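Local coordinates for TPR repeat-containing protein (Cytophaga hutchinsonii, PDB 3U4T) that is of unknown function but probably serves, like other tetratricopeptide-repeat proteins, as a helical scaffold for binding partner proteins, at residues N246-D251 with K255-G260. The protein carries 1 engineered substitution. Residues are numbered along the deposited sequence; the frame is centred on the assembly and turned at random.
Sequences NILALD and KKAIDG
The methyl of Ala257 fits into the hollow between Ile247 and Leu248, two consecutive residues near the end of helix 237-250. Here the chain turns through a helical hairpin of the kind stacked in tetratricopeptide-repeat folds, and helix 255-261 folds back against its predecessor near the C-terminal end of the modelled chain. The axes of the two short helical segments approach to 9.2 Å, with 136° between their N-to-C directions, and the small alanine suits the place where the backbones come nearest, its CA 6.7 Å from that of Ile247. On one flank of the hollow stand CB and CG2 of Ile247, with CG2 4.1 Å from Ala257 CB. A chi1 of -63° sets this CG2 branch anti to the backbone N, and the side chain also packs on Ile221, Asn224 and Glu225 of helix 217-233, so one isoleucine serves two helices. The other flank is Leu248, whose CG and CD2 both lie 4.0 Å from Ala257 CB. Leucine's forked end then reaches past the alanine and crosses Ile258 at about a right angle, bringing Leu248 CD2 to 3.8 Å from Ile258 CG1.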
ATOM      1  N   ASN A 246      24.161  -2.268  18.807  1.00 32.67           N
ATOM      2  CA  ASN A 246      23.721  -2.630  17.462  1.00 28.28           C
ATOM      3  C   ASN A 246      23.171  -1.434  16.701  1.00 36.12           C
ATOM      4  O   ASN A 246      23.262  -1.377  15.474  1.00 45.61           O
ATOM      5  CB  ASN A 246      22.661  -3.711  17.517  1.00 28.81           C
ATOM      6  CG  ASN A 246      23.142  -4.924  18.240  1.00 38.83           C
ATOM      7  OD1 ASN A 246      24.330  -5.248  18.185  1.00 41.91           O
ATOM      8  ND2 ASN A 246      22.235  -5.614  18.921  1.00 42.98           N
ATOM      9  N   ILE A 247      22.607  -0.477  17.431  1.00 37.80           N
ATOM     10  CA  ILE A 247      22.047   0.709  16.802  1.00 32.84           C
ATOM     11  C   ILE A 247      23.124   1.655  16.278  1.00 35.99           C
ATOM     12  O   ILE A 247      23.022   2.150  15.147  1.00 34.34           O
ATOM     13  CB  ILE A 247      21.134   1.457  17.775  1.00 32.96           C
ATOM     14  CG1 ILE A 247      19.964   0.547  18.145  1.00 26.78           C
ATOM     15  CG2 ILE A 247      20.632   2.763  17.140  1.00 31.91           C
ATOM     16  CD1 ILE A 247      19.103   1.086  19.251  1.00 14.91           C
ATOM     17  N   LEU A 248      24.150   1.910  17.090  1.00 40.65           N
ATOM     18  CA  LEU A 248      25.252   2.788  16.685  1.00 36.42           C
ATOM     19  C   LEU A 248      25.966   2.168  15.488  1.00 36.42           C
ATOM     20  O   LEU A 248      26.349   2.873  14.551  1.00 38.02           O
ATOM     21  CB  LEU A 248      26.240   2.980  17.840  1.00 28.87           C
ATOM     22  CG  LEU A 248      25.702   3.739  19.057  1.00 32.68           C
ATOM     23  CD1 LEU A 248      26.728   3.806  20.180  1.00 35.03           C
ATOM     24  CD2 LEU A 248      25.333   5.126  18.599  1.00 33.25           C
ATOM     25  N   ALA A 249      26.151   0.847  15.522  1.00 39.72           N
ATOM     26  CA  ALA A 249      26.798   0.123  14.428  1.00 39.96           C
ATOM     27  C   ALA A 249      26.048   0.427  13.121  1.00 40.99           C
ATOM     28  O   ALA A 249      26.627   0.382  12.031  1.00 52.17           O
ATOM     29  CB  ALA A 249      26.783  -1.399  14.716  1.00 31.69           C
ATOM     30  N   LEU A 250      24.756   0.732  13.244  1.00 28.65           N
ATOM     31  CA  LEU A 250      23.899   1.053  12.097  1.00 43.78           C
ATOM     32  C   LEU A 250      23.792   2.564  11.902  1.00 47.91           C
ATOM     33  O   LEU A 250      23.566   3.047  10.796  1.00 46.14           O
ATOM     34  CB  LEU A 250      22.483   0.499  12.319  1.00 42.36           C
ATOM     35  CG  LEU A 250      22.192  -0.994  12.163  1.00 48.91           C
ATOM     36  CD1 LEU A 250      20.963  -1.367  12.969  1.00 45.43           C
ATOM     37  CD2 LEU A 250      21.996  -1.315  10.702  1.00 46.97           C
ATOM     38  N   ASP A 251      23.937   3.291  13.003  1.00 45.50           N
ATOM     39  CA  ASP A 251      23.845   4.742  13.016  1.00 52.93           C
ATOM     40  C   ASP A 251      24.717   5.280  14.156  1.00 56.77           C
ATOM     41  O   ASP A 251      24.276   5.376  15.305  1.00 56.93           O
ATOM     42  CB  ASP A 251      22.386   5.143  13.218  1.00 56.91           C
ATOM     43  CG  ASP A 251      22.199   6.639  13.291  1.00 64.54           C
ATOM     44  OD1 ASP A 251      23.107   7.374  12.848  1.00 68.23           O
ATOM     45  OD2 ASP A 251      21.140   7.082  13.779  1.00 65.43           O
ATOM     46  N   LYS A 255      21.305   9.562  18.856  1.00 68.85           N
ATOM     47  CA  LYS A 255      21.268  10.176  20.181  1.00 68.24           C
ATOM     48  C   LYS A 255      20.691   9.330  21.326  1.00 51.95           C
ATOM     49  O   LYS A 255      21.177   9.406  22.454  1.00 45.97           O
ATOM     50  CB  LYS A 255      20.530  11.512  20.089  1.00 74.37           C
ATOM     51  CG  LYS A 255      21.014  12.402  18.942  1.00 71.94           C
ATOM     52  CD  LYS A 255      20.444  13.815  19.029  1.00 72.20           C
ATOM     53  CE  LYS A 255      21.457  14.802  19.609  1.00 73.88           C
ATOM     54  NZ  LYS A 255      21.982  14.400  20.944  1.00 74.67           N
ATOM     55  N   LYS A 256      19.660   8.536  21.043  1.00 47.03           N
ATOM     56  CA  LYS A 256      19.055   7.682  22.066  1.00 51.23           C
ATOM     57  C   LYS A 256      20.041   6.622  22.550  1.00 50.76           C
ATOM     58  O   LYS A 256      20.184   6.392  23.750  1.00 50.95           O
ATOM     59  CB  LYS A 256      17.809   6.960  21.534  1.00 55.40           C
ATOM     60  CG  LYS A 256      16.553   7.802  21.359  1.00 69.59           C
ATOM     61  CD  LYS A 256      16.497   8.488  19.997  1.00 81.45           C
ATOM     62  CE  LYS A 256      17.455   9.672  19.895  1.00 79.26           C
ATOM     63  NZ  LYS A 256      18.454   9.515  18.796  1.00 78.03           N
ATOM     64  N   ALA A 257      20.711   5.968  21.607  1.00 45.26           N
ATOM     65  CA  ALA A 257      21.674   4.921  21.944  1.00 42.72           C
ATOM     66  C   ALA A 257      22.935   5.477  22.601  1.00 40.70           C
ATOM     67  O   ALA A 257      23.580   4.808  23.413  1.00 50.63           O
ATOM     68  CB  ALA A 257      22.043   4.135  20.694  1.00 30.05           C
ATOM     69  N   ILE A 258      23.293   6.703  22.242  1.00 48.94           N
ATOM     70  CA  ILE A 258      24.479   7.319  22.812  1.00 49.86           C
ATOM     71  C   ILE A 258      24.244   7.594  24.293  1.00 53.98           C
ATOM     72  O   ILE A 258      25.057   7.227  25.142  1.00 53.89           O
ATOM     73  CB  ILE A 258      24.810   8.629  22.079  1.00 44.46           C
ATOM     74  CG1 ILE A 258      25.365   8.315  20.689  1.00 50.57           C
ATOM     75  CG2 ILE A 258      25.823   9.430  22.867  1.00 58.64           C
ATOM     76  CD1 ILE A 258      25.517   9.538  19.797  1.00 54.40           C
ATOM     77  N   ASP A 259      23.110   8.222  24.590  1.00 60.58           N
ATOM     78  CA  ASP A 259      22.745   8.578  25.958  1.00 66.98           C
ATOM     79  C   ASP A 259      22.367   7.381  26.828  1.00 60.52           C
ATOM     80  O   ASP A 259      22.415   7.454  28.060  1.00 60.22           O
ATOM     81  CB  ASP A 259      21.597   9.586  25.926  1.00 75.85           C
ATOM     82  CG  ASP A 259      21.927  10.811  25.097  1.00 87.51           C
ATOM     83  OD1 ASP A 259      22.935  11.483  25.400  1.00 94.09           O
ATOM     84  OD2 ASP A 259      21.178  11.103  24.142  1.00 87.16           O
ATOM     85  N   GLY A 260      21.986   6.285  26.184  1.00 54.24           N
ATOM     86  CA  GLY A 260      21.628   5.094  26.927  1.00 51.78           C
ATOM     87  C   GLY A 260      22.881   4.365  27.376  1.00 56.65           C
ATOM     88  O   GLY A 260      22.821   3.485  28.237  1.00 45.61           O
TER